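PDB 5BPZ: Anapc5 protein from Xenopus laevis, which forms part of the anaphase-promoting complex (APC/C), the ubiquitin ligase that drives the cell cycle through mitosis, probably serving as a scaffolding subunit. Local coordinates for residues L40-M44 against L58-I62; P32-S36 against S155-Y159; L63-Q67 against V129-F133. One frame throughout, in Å; residues are numbered along the deposited sequence.

How the interactions relate
All three contacts join helices of one all-helical domain, and none has a hydrogen bond across it. Helix 32-46 serves interactions 1 and 2, which lie on opposite sides of the chain's centre with centres about 18 Å apart, while helix 52-67 serves interactions 1 and 3. Interaction 1 is buried and made mainly of leucine, isoleucine and methionine, with Asn-59 alongside. Interaction 3, about 9 Å from it between centres, lies at the surface and adds valines and a phenylalanine; Leu-41 packs on Val-130 and Phe-133 between the two. Interaction 2, partly buried, is richer in polar atoms: its proline, serines and tyrosines meet at a steep crossing, and Tyr-33 OH hydrogen-bonds Leu-65 O of interaction 3.

Interaction 1 (L40-M44 against L58-I62); sequences LLSEM and LNKQI
Met-44 and Ile-62 meet tip to tip between the two arms of an antiparallel helical hairpin, in which helix 32-46 turns back through a short loop into helix 52-67. The segment axes run at 166° to each other and approach no closer than 11.5 Å, a wide spacing that long side chains can bridge, and unbranched methionine suits it well. Its chain is extended at first and then bends at the thioether (chi3 81°), which swings the methyl group against the opposite backbone.

The tight part is the aliphatic core. Met-44 SD lies 3.8 Å from Ile-62 CG1, and the same methylene receives Leu-40 CD2 at 3.9 Å, the leucine and isoleucine side chains crossing at a slant. Leu-40 reaches it because its CG is turned away from its own backbone N (chi1 168°), which carries CD2 across to the other arm. Leu-40 is buried and also touches Val-87 and Val-91 of helix 85-99. Leu-41 runs past Ile-62 in the opposite direction, with its CD2 at 4.1 Å from Ile-62 CG2. Beta-branched isoleucine fits here because its two arms can serve different partners, CG1 for Leu-40 and Met-44 and CG2 for Leu-41.

Toward solvent the contact thins. Asn-59 is partly exposed, and the end of its side chain comes near Leu-41 and Met-44. Leu-58, also partly exposed, offers the other arm little more than its CB, 3.7 Å from Met-44 CE, and its side chain also touches Ile-50 and Cys-84. The methyl itself finishes close over the helix backbone, Met-44 CE lying 3.5 Å from Leu-58 O.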
loop_
_atom_site.group_PDB
_atom_site.type_symbol
_atom_site.label_atom_id
_atom_site.label_comp_id
_atom_site.label_asym_id
_atom_site.label_seq_id
_atom_site.Cartn_x
_atom_site.Cartn_y
_atom_site.Cartn_z
ATOM N N LEU A 40 0.441 0.802 -3.347
ATOM C CA LEU A 40 1.212 1.594 -4.290
ATOM C C LEU A 40 2.173 0.717 -5.110
ATOM O O LEU A 40 2.226 0.862 -6.334
ATOM C CB LEU A 40 1.952 2.731 -3.580
ATOM C CG LEU A 40 3.017 3.482 -4.382
ATOM C CD1 LEU A 40 2.408 4.240 -5.553
ATOM C CD2 LEU A 40 3.788 4.408 -3.494
ATOM N N LEU A 41 2.889 -0.204 -4.447
ATOM C CA LEU A 41 3.810 -1.103 -5.142
ATOM C C LEU A 41 3.052 -1.994 -6.115
ATOM O O LEU A 41 3.478 -2.146 -7.257
ATOM C CB LEU A 41 4.648 -1.933 -4.159
ATOM C CG LEU A 41 5.722 -1.160 -3.385
ATOM C CD1 LEU A 41 6.213 -1.981 -2.179
ATOM C CD2 LEU A 41 6.889 -0.767 -4.294
ATOM N N SER A 42 1.881 -2.491 -5.699
ATOM C CA SER A 42 1.025 -3.324 -6.546
ATOM C C SER A 42 0.531 -2.547 -7.781
ATOM O O SER A 42 0.667 -3.039 -8.907
ATOM C CB SER A 42 -0.149 -3.862 -5.743
ATOM O OG SER A 42 -0.985 -4.673 -6.546
ATOM N N GLU A 43 -0.012 -1.324 -7.562
ATOM C CA GLU A 43 -0.517 -0.450 -8.617
ATOM C C GLU A 43 0.572 -0.004 -9.578
ATOM O O GLU A 43 0.304 0.159 -10.769
ATOM C CB GLU A 43 -1.283 0.751 -8.039
ATOM C CG GLU A 43 -2.620 0.372 -7.401
ATOM C CD GLU A 43 -3.526 -0.506 -8.244
ATOM O OE1 GLU A 43 -3.808 -0.131 -9.406
ATOM O OE2 GLU A 43 -3.920 -1.592 -7.756
ATOM N N MET A 44 1.802 0.157 -9.076
ATOM C CA MET A 44 2.931 0.542 -9.917
ATOM C C MET A 44 3.290 -0.578 -10.897
ATOM O O MET A 44 3.539 -0.294 -12.063
ATOM C CB MET A 44 4.148 0.922 -9.068
ATOM C CG MET A 44 4.135 2.363 -8.632
ATOM S SD MET A 44 5.333 2.675 -7.309
ATOM C CE MET A 44 6.843 2.831 -8.300
ATOM N N LEU A 58 10.811 4.396 -11.614
ATOM C CA LEU A 58 9.859 4.809 -10.584
ATOM C C LEU A 58 10.003 4.040 -9.270
ATOM O O LEU A 58 9.833 4.640 -8.209
ATOM C CB LEU A 58 8.420 4.763 -11.098
ATOM C CG LEU A 58 8.032 5.869 -12.072
ATOM C CD1 LEU A 58 6.633 5.674 -12.551
ATOM C CD2 LEU A 58 8.175 7.255 -11.448
ATOM N N ASN A 59 10.356 2.734 -9.334
ATOM C CA ASN A 59 10.596 1.898 -8.153
ATOM C C ASN A 59 11.805 2.396 -7.355
ATOM O O ASN A 59 11.846 2.191 -6.141
ATOM C CB ASN A 59 10.778 0.420 -8.527
ATOM C CG ASN A 59 9.487 -0.349 -8.700
ATOM O OD1 ASN A 59 9.252 -0.975 -9.741
ATOM N ND2 ASN A 59 8.625 -0.344 -7.686
ATOM N N LYS A 60 12.785 3.048 -8.033
ATOM C CA LYS A 60 13.967 3.630 -7.389
ATOM C C LYS A 60 13.549 4.923 -6.659
ATOM O O LYS A 60 13.980 5.163 -5.531
ATOM C CB LYS A 60 15.066 3.963 -8.424
ATOM C CG LYS A 60 15.630 2.769 -9.191
ATOM C CD LYS A 60 16.509 3.234 -10.353
ATOM C CE LYS A 60 16.865 2.129 -11.323
ATOM N NZ LYS A 60 17.967 1.268 -10.818
ATOM N N GLN A 61 12.722 5.750 -7.316
ATOM C CA GLN A 61 12.235 7.027 -6.798
ATOM C C GLN A 61 11.356 6.849 -5.544
ATOM O O GLN A 61 11.348 7.720 -4.673
ATOM C CB GLN A 61 11.480 7.778 -7.919
ATOM C CG GLN A 61 11.113 9.233 -7.609
ATOM C CD GLN A 61 10.754 10.033 -8.840
ATOM O OE1 GLN A 61 9.969 9.607 -9.695
ATOM N NE2 GLN A 61 11.312 11.232 -8.949
ATOM N N ILE A 62 10.662 5.699 -5.447
ATOM C CA ILE A 62 9.720 5.359 -4.379
ATOM C C ILE A 62 10.388 4.797 -3.108
ATOM O O ILE A 62 9.767 4.866 -2.045
ATOM C CB ILE A 62 8.623 4.411 -4.980
ATOM C CG1 ILE A 62 7.254 5.113 -5.036
ATOM C CG2 ILE A 62 8.530 3.019 -4.326
ATOM C CD1 ILE A 62 7.199 6.362 -5.959
#

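Interaction 2 (P32-S36 against S155-Y159); sequences PYKIS and SLQQY. With EDO (1,2-ethanediol), chain B.
Pro-32 is the bump on which Tyr-159 rests: Pro-32 CB presses on Tyr-159 CG at 3.5 Å, at the base of the aromatic ring. Beside it Pro-32 CG fits against the opposite helix's backbone, 3.5 Å from Ser-155 O. Such closeness is possible because proline is compact, and in the first turn of its helix its missing N-H costs no bond. Leu-156 fills the next hollow with a single methyl: its CD1 sits 3.9 Å from Pro-32 CB and 4.1 Å from Ile-35 CG2, reaching Ile-35 at a slant.

This is a steep crossing within an all-helical domain: segments 32-36 and 155-159 cross at -75°, where helix 32-46 begins against helix 146-164, so that the start of one abuts the flank of the other and a few large side chains fill the gap. Tyr-159, its ring swung away from the backbone N (chi1 -174°), spreads one face over the peptide linking Pro-32 to Tyr-33. A bound ethanediol, probably from the crystallisation liquor, places O1 over the opposite face and gives a hydrogen bond to Tyr-159 O (2.7 Å).

Ser-36 is small enough to fit at the ring's edge, its OG 3.3 Å from Tyr-159 CE2. The hydroxyl is turned back on its own helix, Ser-36 OG donating to Pro-32 O at 2.7 Å. It reaches that oxygen from the face opposite the backbone N-H of the same serine. At the far end the two tyrosines run alongside, pointing the same way. Tyr-159 OH lies in the plane of the Tyr-33 ring at its edge, 3.6 Å from CD1 of Tyr-33, while its hydrogen bond goes to Met-71 O.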
loop_
_atom_site.group_PDB
_atom_site.type_symbol
_atom_site.label_atom_id
_atom_site.label_comp_id
_atom_site.label_asym_id
_atom_site.label_seq_id
_atom_site.Cartn_x
_atom_site.Cartn_y
_atom_site.Cartn_z
ATOM N N PRO A 32 -1.615 0.779 8.672
ATOM C CA PRO A 32 -2.344 1.211 7.457
ATOM C C PRO A 32 -1.489 1.976 6.429
ATOM O O PRO A 32 -1.755 1.866 5.232
ATOM C CB PRO A 32 -3.483 2.074 8.000
ATOM C CG PRO A 32 -3.609 1.725 9.435
ATOM C CD PRO A 32 -2.261 1.297 9.901
ATOM N N TYR A 33 -0.446 2.712 6.877
ATOM C CA TYR A 33 0.478 3.398 5.963
ATOM C C TYR A 33 1.264 2.360 5.135
ATOM O O TYR A 33 1.420 2.531 3.920
ATOM C CB TYR A 33 1.463 4.313 6.726
ATOM C CG TYR A 33 2.631 4.754 5.870
ATOM C CD1 TYR A 33 2.475 5.741 4.898
ATOM C CD2 TYR A 33 3.877 4.144 5.987
ATOM C CE1 TYR A 33 3.532 6.117 4.077
ATOM C CE2 TYR A 33 4.942 4.511 5.162
ATOM C CZ TYR A 33 4.767 5.509 4.220
ATOM O OH TYR A 33 5.803 5.880 3.402
ATOM N N LYS A 34 1.775 1.305 5.812
ATOM C CA LYS A 34 2.559 0.228 5.190
ATOM C C LYS A 34 1.714 -0.522 4.160
ATOM O O LYS A 34 2.233 -0.867 3.105
ATOM C CB LYS A 34 3.115 -0.746 6.246
ATOM C CG LYS A 34 4.115 -0.126 7.220
ATOM C CD LYS A 34 5.564 -0.314 6.798
ATOM C CE LYS A 34 6.510 -0.368 7.977
ATOM N NZ LYS A 34 6.621 0.936 8.683
ATOM N N ILE A 35 0.404 -0.724 4.450
ATOM C CA ILE A 35 -0.584 -1.366 3.564
ATOM C C ILE A 35 -0.742 -0.510 2.303
ATOM O O ILE A 35 -0.723 -1.029 1.182
ATOM C CB ILE A 35 -1.936 -1.574 4.309
ATOM C CG1 ILE A 35 -1.803 -2.677 5.395
ATOM C CG2 ILE A 35 -3.072 -1.902 3.334
ATOM C CD1 ILE A 35 -3.006 -2.728 6.452
ATOM N N SER A 36 -0.841 0.807 2.499
ATOM C CA SER A 36 -0.968 1.802 1.437
ATOM C C SER A 36 0.261 1.801 0.512
ATOM O O SER A 36 0.129 1.959 -0.700
ATOM C CB SER A 36 -1.216 3.170 2.056
ATOM O OG SER A 36 -2.372 3.111 2.878
ATOM N N SER A 155 -8.020 0.051 12.144
ATOM C CA SER A 155 -7.006 1.109 12.013
ATOM C C SER A 155 -6.959 1.621 10.577
ATOM O O SER A 155 -6.784 2.821 10.364
ATOM C CB SER A 155 -5.623 0.590 12.401
ATOM O OG SER A 155 -5.559 0.307 13.788
ATOM N N LEU A 156 -7.117 0.701 9.599
ATOM C CA LEU A 156 -7.113 1.001 8.173
ATOM C C LEU A 156 -8.337 1.820 7.788
ATOM O O LEU A 156 -8.217 2.769 7.007
ATOM C CB LEU A 156 -7.020 -0.290 7.345
ATOM C CG LEU A 156 -7.086 -0.140 5.822
ATOM C CD1 LEU A 156 -5.815 0.488 5.259
ATOM C CD2 LEU A 156 -7.369 -1.462 5.182
ATOM N N GLN A 157 -9.509 1.439 8.316
ATOM C CA GLN A 157 -10.760 2.162 8.087
ATOM C C GLN A 157 -10.650 3.589 8.628
ATOM O O GLN A 157 -11.009 4.513 7.911
ATOM C CB GLN A 157 -11.934 1.433 8.726
ATOM C CG GLN A 157 -12.308 0.145 8.005
ATOM C CD GLN A 157 -13.463 -0.520 8.697
ATOM O OE1 GLN A 157 -13.406 -0.830 9.889
ATOM N NE2 GLN A 157 -14.541 -0.746 7.963
ATOM N N GLN A 158 -10.089 3.773 9.850
ATOM C CA GLN A 158 -9.872 5.089 10.482
ATOM C C GLN A 158 -8.854 5.916 9.692
ATOM O O GLN A 158 -9.005 7.130 9.587
ATOM C CB GLN A 158 -9.379 4.937 11.932
ATOM C CG GLN A 158 -10.418 4.419 12.917
ATOM C CD GLN A 158 -9.820 4.133 14.279
ATOM O OE1 GLN A 158 -8.912 3.302 14.440
ATOM N NE2 GLN A 158 -10.351 4.784 15.304
ATOM N N TYR A 159 -7.805 5.256 9.169
ATOM C CA TYR A 159 -6.748 5.866 8.348
ATOM C C TYR A 159 -7.372 6.461 7.098
ATOM O O TYR A 159 -7.101 7.613 6.785
ATOM C CB TYR A 159 -5.698 4.805 7.968
ATOM C CG TYR A 159 -4.475 5.322 7.233
ATOM C CD1 TYR A 159 -3.520 6.095 7.889
ATOM C CD2 TYR A 159 -4.203 4.920 5.924
ATOM C CE1 TYR A 159 -2.364 6.520 7.238
ATOM C CE2 TYR A 159 -3.030 5.312 5.274
ATOM C CZ TYR A 159 -2.123 6.126 5.932
ATOM O OH TYR A 159 -0.979 6.545 5.305
HETATM C C1 EDO B . -5.125 10.210 7.010
HETATM O O1 EDO B . -4.714 8.891 6.759
HETATM C C2 EDO B . -5.094 11.074 5.753
HETATM O O2 EDO B . -5.377 12.404 6.085
#

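Interaction 3 (L63-Q67 against V129-F133); sequences LPLLQ and VVGLF
Leu-66 sets its branch point over one face of the Phe-133 ring, a CH-pi contact with CG 4.0 Å from the ring centroid and 17° off the normal. The ring suits this place because its flat face can take a branched aliphatic group; Phe-133 reaches it with CG turned away from its own backbone N (chi1 -174°), which brings the ring alongside the neighbouring helix.

The remaining side-chain contacts are aliphatic. Leu-66 pushes CD2 into the notch between Val-130 and Phe-133, lying 3.8 Å from Val-130 CG2 and equally 3.8 Å from Phe-133 CB. One turn back, Leu-63 crosses Val-129 at a slant, its CD2 3.8 Å from Val-129 CB, and the same methyl comes within 4.1 Å of Val-130 CG2. Valine serves well on this side: its stubby branches leave room for the longer leucines to reach between them. Were Phe-133 reduced to an alanine, Leu-66 CG is likely to lose its aromatic face, with a gap opened beside it.

The backbone contributes differently. Leu-66 O lies 3.7 Å from Phe-133 CE1, a plain contact. Within its own helix Leu-66 N bonds to Leu-63 O at 3.0 Å, whereas the bond from Gln-67 N to that oxygen is weak; this tightened turn follows the kink at Pro-64, which has no N-H to give, and comes where helix 52-67 ends. Exposed Gln-67 adds only a light touch at the edge of the contact.

The segment axes are inclined at 34° and closest at 10.4 Å, the shallow, roughly parallel packing by which helix 129-142 lies against the hairpin of helices 32-46 and 52-67 in this all-helical domain.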
loop_
_atom_site.group_PDB
_atom_site.type_symbol
_atom_site.label_atom_id
_atom_site.label_comp_id
_atom_site.label_asym_id
_atom_site.label_seq_id
_atom_site.Cartn_x
_atom_site.Cartn_y
_atom_site.Cartn_z
ATOM N N LEU A 63 11.647 4.307 -3.198
ATOM C CA LEU A 63 12.385 3.691 -2.082
ATOM C C LEU A 63 12.301 4.439 -0.717
ATOM O O LEU A 63 12.057 3.735 0.266
ATOM C CB LEU A 63 13.853 3.395 -2.439
ATOM C CG LEU A 63 14.086 2.298 -3.499
ATOM C CD1 LEU A 63 15.548 1.933 -3.588
ATOM C CD2 LEU A 63 13.248 1.039 -3.223
ATOM N N PRO A 64 12.421 5.800 -0.594
ATOM C CA PRO A 64 12.280 6.438 0.739
ATOM C C PRO A 64 10.945 6.201 1.471
ATOM O O PRO A 64 10.907 6.339 2.688
ATOM C CB PRO A 64 12.486 7.927 0.440
ATOM C CG PRO A 64 13.264 7.955 -0.829
ATOM C CD PRO A 64 12.721 6.819 -1.623
ATOM N N LEU A 65 9.864 5.861 0.742
ATOM C CA LEU A 65 8.543 5.569 1.308
ATOM C C LEU A 65 8.537 4.230 2.067
ATOM O O LEU A 65 7.782 4.065 3.025
ATOM C CB LEU A 65 7.462 5.548 0.219
ATOM C CG LEU A 65 7.135 6.877 -0.475
ATOM C CD1 LEU A 65 6.114 6.671 -1.587
ATOM C CD2 LEU A 65 6.619 7.937 0.521
ATOM N N LEU A 66 9.380 3.287 1.623
ATOM C CA LEU A 66 9.519 1.947 2.183
ATOM C C LEU A 66 10.400 1.980 3.429
ATOM O O LEU A 66 10.224 1.172 4.342
ATOM C CB LEU A 66 10.163 1.033 1.123
ATOM C CG LEU A 66 9.255 0.351 0.089
ATOM C CD1 LEU A 66 8.613 1.347 -0.882
ATOM C CD2 LEU A 66 10.053 -0.622 -0.732
ATOM N N GLN A 67 11.339 2.928 3.458
ATOM C CA GLN A 67 12.335 3.109 4.511
ATOM C C GLN A 67 11.973 4.164 5.572
ATOM O O GLN A 67 12.461 4.085 6.699
ATOM C CB GLN A 67 13.697 3.445 3.868
ATOM C CG GLN A 67 14.219 2.349 2.936
ATOM C CD GLN A 67 15.402 2.796 2.116
ATOM O OE1 GLN A 67 15.268 3.180 0.948
ATOM N NE2 GLN A 67 16.594 2.726 2.697
ATOM N N VAL A 129 15.190 -3.907 -2.047
ATOM C CA VAL A 129 14.566 -3.143 -0.965
ATOM C C VAL A 129 13.048 -3.424 -1.013
ATOM O O VAL A 129 12.437 -3.652 0.039
ATOM C CB VAL A 129 14.908 -1.626 -1.031
ATOM C CG1 VAL A 129 14.251 -0.854 0.110
ATOM C CG2 VAL A 129 16.415 -1.397 -1.022
ATOM N N VAL A 130 12.468 -3.479 -2.245
ATOM C CA VAL A 130 11.049 -3.785 -2.494
ATOM C C VAL A 130 10.782 -5.236 -2.092
ATOM O O VAL A 130 9.838 -5.490 -1.349
ATOM C CB VAL A 130 10.607 -3.473 -3.957
ATOM C CG1 VAL A 130 9.199 -3.996 -4.246
ATOM C CG2 VAL A 130 10.689 -1.980 -4.250
ATOM N N GLY A 131 11.643 -6.145 -2.552
ATOM C CA GLY A 131 11.587 -7.574 -2.259
ATOM C C GLY A 131 11.616 -7.882 -0.779
ATOM O O GLY A 131 10.784 -8.652 -0.297
ATOM N N LEU A 132 12.543 -7.242 -0.044
ATOM C CA LEU A 132 12.670 -7.391 1.407
ATOM C C LEU A 132 11.471 -6.790 2.122
ATOM O O LEU A 132 11.002 -7.370 3.103
ATOM C CB LEU A 132 13.982 -6.795 1.939
ATOM C CG LEU A 132 15.223 -7.650 1.725
ATOM C CD1 LEU A 132 16.473 -6.795 1.676
ATOM C CD2 LEU A 132 15.346 -8.740 2.792
ATOM N N PHE A 133 10.941 -5.666 1.598
ATOM C CA PHE A 133 9.757 -4.996 2.139
ATOM C C PHE A 133 8.509 -5.874 1.971
ATOM O O PHE A 133 7.724 -5.988 2.909
ATOM C CB PHE A 133 9.551 -3.607 1.497
ATOM C CG PHE A 133 8.425 -2.793 2.101
ATOM C CD1 PHE A 133 8.622 -2.061 3.267
ATOM C CD2 PHE A 133 7.165 -2.773 1.514
ATOM C CE1 PHE A 133 7.577 -1.328 3.838
ATOM C CE2 PHE A 133 6.119 -2.039 2.086
ATOM C CZ PHE A 133 6.333 -1.320 3.241
#